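Acyl-CoA thioesterase II TesB2 (Mycobacterium marinum, PDB 3U0A) is an acyl-CoA thioesterase of the C/M/P thioester hydrolase family that probably hydrolyses fatty acyl-CoA to the free fatty acid and CoA. Local coordinates at the interface of chains A and B. Sequence-based numbering; all coordinates share one arbitrary frame. Chains: chain A/B, Acyl-CoA thioesterase II TesB2.

Contact 1: the interface of chains A and B. Residues chain A 221, 248, 250, 273; chain B 60, 89, 111, 227-228.
The start of strand 250-259 of chain A, loop residues A:Gly248 and A:Leu221 and strand 264-275 meet chain B at strands 57-66, 89-98 and 104-112 and at the end of strand 222-227, all within the hotdog-type fold of the acyl-CoA thioesterase II family. A:Arg250 carries the polar part. Its CG lies anti to the carbonyl carbon (chi1 -54°), and a bend at chi3 turns the guanidinium so that NH1 points at B:Gln111 and one face lies against B:His60. B:Gln111, with CG anti to its backbone N and an extended chain, arrives tip to tip. A:Arg250 NH1 donates to B:Gln111 OE1 at 2.9 Å, nearly along the C=O axis but bent at the hydrogen, with the oxygen tilted out of the guanidinium plane and the two planes 89° apart. B:Gln111 NE2 bonds weakly to A:Gly248 O. Over one guanidinium face, toward the rim, sits B:His60 CB, 3.6 Å from A:Arg250 CZ. A:Arg250 CD lies over one face of the imidazole, toward its rim, with ring and guanidinium planes 37° apart. At the guanidinium edge, in plane, water 1 lies 3.2 Å from A:Arg250 NH2 and 2.8 Å from B:His60 O. Alongside, A:Leu221 CD2 lies over one face of B:Phe89, crossing at about a right angle, and A:Leu273 CD1 meets the rim at B:Phe89 CZ, 3.7 Å away. B:Gln111 CG backs the opposite face toward the rim.

Contact 2: the interface of chains A and B. Residues chain A 65-68; chain B 83-84, 91.
The end of strand 58-66 of chain A and the loop residues A:Leu67 and A:Arg68 that follow it pack on strands 76-85 and 89-98 of chain B, in the two-fold dimer contact of this thioesterase. B:Arg84 can be followed outwards along its whole length. B:Arg84 CB lies 3.7 Å from A:Arg68 NH1, where the two arginines slide past each other in opposite directions with their guanidinium planes 47° apart. CG takes the crowded position between the backbone N and the carbonyl carbon (chi1 67°), and a bend at chi2 carries the chain on towards A:Leu67. B:Arg84 NE then donates a hydrogen bond to the hydroxyl OG1 of B:Thr91 at 3.1 Å; the oxygen lies in the guanidinium plane and the bond is fairly straight (158° at H), which should limit rotation of the group. B:Arg84 CZ comes 3.5 Å from A:Leu67 O, with A:Leu67 CA over the centre of the guanidinium face. At the tip, A:Leu67 O sits above the guanidinium plane, 2.8 Å from B:Arg84 NH1, while the N-H bonds lie in that plane, so no hydrogen bond forms. B:Arg84 NH2 lies 3.9 Å from A:Phe66 O, placing a second backbone carbonyl near the probable positive charge. On the same side of the guanidinium plane as the A:Leu67 backbone, that residue's methyls divide: A:Leu67 CD1 meets B:Thr83 CG2 at 3.6 Å, crossing at about a right angle, and CD2 rests 3.8 Å from B:Thr91 CG2. The site thus lies where strand 58-66 of one subunit runs out into a loop, against strands 76-85 and 89-98 of the other.

Contact 1: the interface of chains A and B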
# COMPACT_ATOMS: atom_id res chain seq x y z
N LEU A 221 3.54 -10.47 -5.43
CA LEU A 221 2.25 -10.75 -4.78
C LEU A 221 1.25 -9.57 -4.91
O LEU A 221 0.05 -9.75 -5.13
CB LEU A 221 2.51 -11.06 -3.30
CG LEU A 221 3.44 -12.24 -3.03
CD1 LEU A 221 3.71 -12.39 -1.54
CD2 LEU A 221 2.84 -13.52 -3.58
N GLY A 248 9.37 -15.63 6.13
CA GLY A 248 8.22 -16.51 5.87
C GLY A 248 7.98 -16.78 4.39
O GLY A 248 6.87 -17.17 4.00
N ARG A 250 8.57 -14.37 2.12
CA ARG A 250 8.10 -13.12 1.54
C ARG A 250 9.15 -12.07 1.78
O ARG A 250 10.05 -12.28 2.58
CB ARG A 250 6.73 -12.68 2.14
CG ARG A 250 5.65 -13.74 2.07
CD ARG A 250 4.24 -13.22 2.39
NE ARG A 250 4.16 -12.46 3.62
CZ ARG A 250 4.32 -12.93 4.84
NH1 ARG A 250 4.58 -14.20 5.06
NH2 ARG A 250 4.25 -12.11 5.85
N LEU A 273 6.94 -12.82 -3.36
CA LEU A 273 7.37 -14.13 -2.94
C LEU A 273 8.89 -14.15 -2.97
O LEU A 273 9.47 -13.67 -3.92
CB LEU A 273 6.80 -15.22 -3.87
CG LEU A 273 6.99 -16.67 -3.43
CD1 LEU A 273 6.13 -16.99 -2.22
CD2 LEU A 273 6.66 -17.56 -4.62
N HIS B 60 -1.47 -11.94 5.68
CA HIS B 60 -0.19 -11.22 5.58
C HIS B 60 -0.29 -9.85 4.94
O HIS B 60 0.65 -9.07 5.06
CB HIS B 60 0.83 -12.08 4.83
CG HIS B 60 0.54 -12.24 3.37
ND1 HIS B 60 0.86 -11.31 2.45
CD2 HIS B 60 -0.07 -13.28 2.69
CE1 HIS B 60 0.46 -11.74 1.24
NE2 HIS B 60 -0.11 -12.95 1.39
N PHE B 89 -1.34 -19.62 -1.10
CA PHE B 89 -2.04 -18.35 -0.83
C PHE B 89 -3.53 -18.44 -1.08
O PHE B 89 -3.96 -19.16 -1.98
CB PHE B 89 -1.49 -17.27 -1.71
CG PHE B 89 -0.03 -17.02 -1.49
CD1 PHE B 89 0.38 -15.94 -0.72
CD2 PHE B 89 0.93 -17.86 -2.05
CE1 PHE B 89 1.71 -15.69 -0.54
CE2 PHE B 89 2.26 -17.64 -1.84
CZ PHE B 89 2.66 -16.54 -1.10
N GLN B 111 -1.35 -16.62 3.68
CA GLN B 111 -0.36 -17.62 3.26
C GLN B 111 -0.11 -18.73 4.31
O GLN B 111 -0.13 -18.49 5.50
CB GLN B 111 0.94 -16.90 2.88
CG GLN B 111 2.01 -17.75 2.23
CD GLN B 111 3.39 -17.13 2.41
OE1 GLN B 111 3.55 -16.17 3.16
NE2 GLN B 111 4.37 -17.66 1.72
N PHE B 227 1.49 -7.75 7.48
CA PHE B 227 1.69 -8.42 8.77
C PHE B 227 2.80 -9.41 8.69
O PHE B 227 2.73 -10.35 7.95
CB PHE B 227 0.42 -9.12 9.19
CG PHE B 227 -0.79 -8.27 9.12
CD1 PHE B 227 -1.09 -7.40 10.16
CD2 PHE B 227 -1.61 -8.32 8.02
CE1 PHE B 227 -2.22 -6.59 10.11
CE2 PHE B 227 -2.75 -7.52 7.98
CZ PHE B 227 -3.05 -6.64 9.01
N MET B 228 3.84 -9.19 9.46
CA MET B 228 5.10 -9.90 9.26
C MET B 228 5.51 -10.82 10.42
O MET B 228 6.14 -11.83 10.17
CB MET B 228 6.23 -8.89 8.99
CG MET B 228 6.31 -8.39 7.55
SD MET B 228 6.79 -6.65 7.44
CE MET B 228 5.22 -5.86 7.73
O HOH W 1 3.46 -9.11 4.98

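Contact 2: the interface of chains A and B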
# COMPACT_ATOMS: atom_id res chain seq x y z
N TYR A 65 -3.60 -7.06 -6.51
CA TYR A 65 -3.11 -8.34 -6.11
C TYR A 65 -2.83 -9.21 -7.36
O TYR A 65 -3.72 -9.45 -8.18
CB TYR A 65 -4.17 -9.02 -5.25
CG TYR A 65 -4.09 -8.76 -3.75
CD1 TYR A 65 -2.89 -8.92 -3.06
CD2 TYR A 65 -5.24 -8.45 -3.02
CE1 TYR A 65 -2.82 -8.72 -1.69
CE2 TYR A 65 -5.19 -8.26 -1.65
CZ TYR A 65 -3.97 -8.39 -0.97
OH TYR A 65 -3.91 -8.18 0.41
N PHE A 66 -1.60 -9.69 -7.48
CA PHE A 66 -1.21 -10.59 -8.57
C PHE A 66 -1.63 -12.00 -8.21
O PHE A 66 -1.01 -12.66 -7.37
CB PHE A 66 0.28 -10.52 -8.80
CG PHE A 66 0.76 -9.19 -9.27
CD1 PHE A 66 0.76 -8.89 -10.63
CD2 PHE A 66 1.21 -8.25 -8.38
CE1 PHE A 66 1.20 -7.69 -11.10
CE2 PHE A 66 1.65 -7.03 -8.84
CZ PHE A 66 1.66 -6.76 -10.21
N LEU A 67 -2.71 -12.46 -8.81
CA LEU A 67 -3.32 -13.68 -8.38
C LEU A 67 -2.69 -14.88 -9.10
O LEU A 67 -2.37 -15.87 -8.48
CB LEU A 67 -4.84 -13.62 -8.56
CG LEU A 67 -5.62 -12.53 -7.79
CD1 LEU A 67 -7.09 -12.69 -8.06
CD2 LEU A 67 -5.36 -12.58 -6.31
N ARG A 68 -2.51 -14.76 -10.41
CA ARG A 68 -2.09 -15.90 -11.23
C ARG A 68 -1.16 -15.49 -12.32
O ARG A 68 -1.13 -14.35 -12.73
CB ARG A 68 -3.30 -16.55 -11.89
CG ARG A 68 -3.86 -17.72 -11.10
CD ARG A 68 -5.27 -18.02 -11.57
NE ARG A 68 -6.29 -17.22 -10.87
CZ ARG A 68 -7.18 -17.72 -10.01
NH1 ARG A 68 -8.07 -16.90 -9.41
NH2 ARG A 68 -7.19 -19.03 -9.76
N THR B 83 -12.01 -15.03 -3.69
CA THR B 83 -11.33 -14.66 -4.90
C THR B 83 -10.45 -15.81 -5.48
O THR B 83 -10.61 -16.14 -6.61
CB THR B 83 -10.51 -13.36 -4.64
OG1 THR B 83 -11.37 -12.38 -4.05
CG2 THR B 83 -9.97 -12.78 -5.90
N ARG B 84 -9.54 -16.38 -4.69
CA ARG B 84 -8.87 -17.64 -5.04
C ARG B 84 -8.64 -18.47 -3.79
O ARG B 84 -8.61 -17.95 -2.67
CB ARG B 84 -7.48 -17.45 -5.78
CG ARG B 84 -6.37 -16.83 -4.91
CD ARG B 84 -4.92 -17.31 -5.15
NE ARG B 84 -3.95 -16.30 -4.64
CZ ARG B 84 -2.68 -16.16 -5.05
NH1 ARG B 84 -2.17 -17.03 -5.91
NH2 ARG B 84 -1.91 -15.16 -4.57
N THR B 91 -7.03 -15.68 -1.21
CA THR B 91 -7.29 -14.24 -1.37
C THR B 91 -8.77 -13.97 -1.22
O THR B 91 -9.59 -14.69 -1.78
CB THR B 91 -6.81 -13.72 -2.75
OG1 THR B 91 -5.48 -14.18 -3.02
CG2 THR B 91 -6.81 -12.18 -2.81

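The C-alpha centres of contact 1 and contact 2 are about 13 Å apart, so they lie close together in the two-fold interface. Strand 89-98 of chain B joins them, giving B:Phe89 to contact 1 and B:Thr91 to contact 2. The equivalent strand of each subunit takes part: that of chain B (57-66) through B:His60 in contact 1, that of chain A (58-66) through A:Tyr65 and A:Phe66 in contact 2. Because each contact has a twin with the chains exchanged, both are made twice. The protein is a homotetramer, and this dimer may be a building block of it.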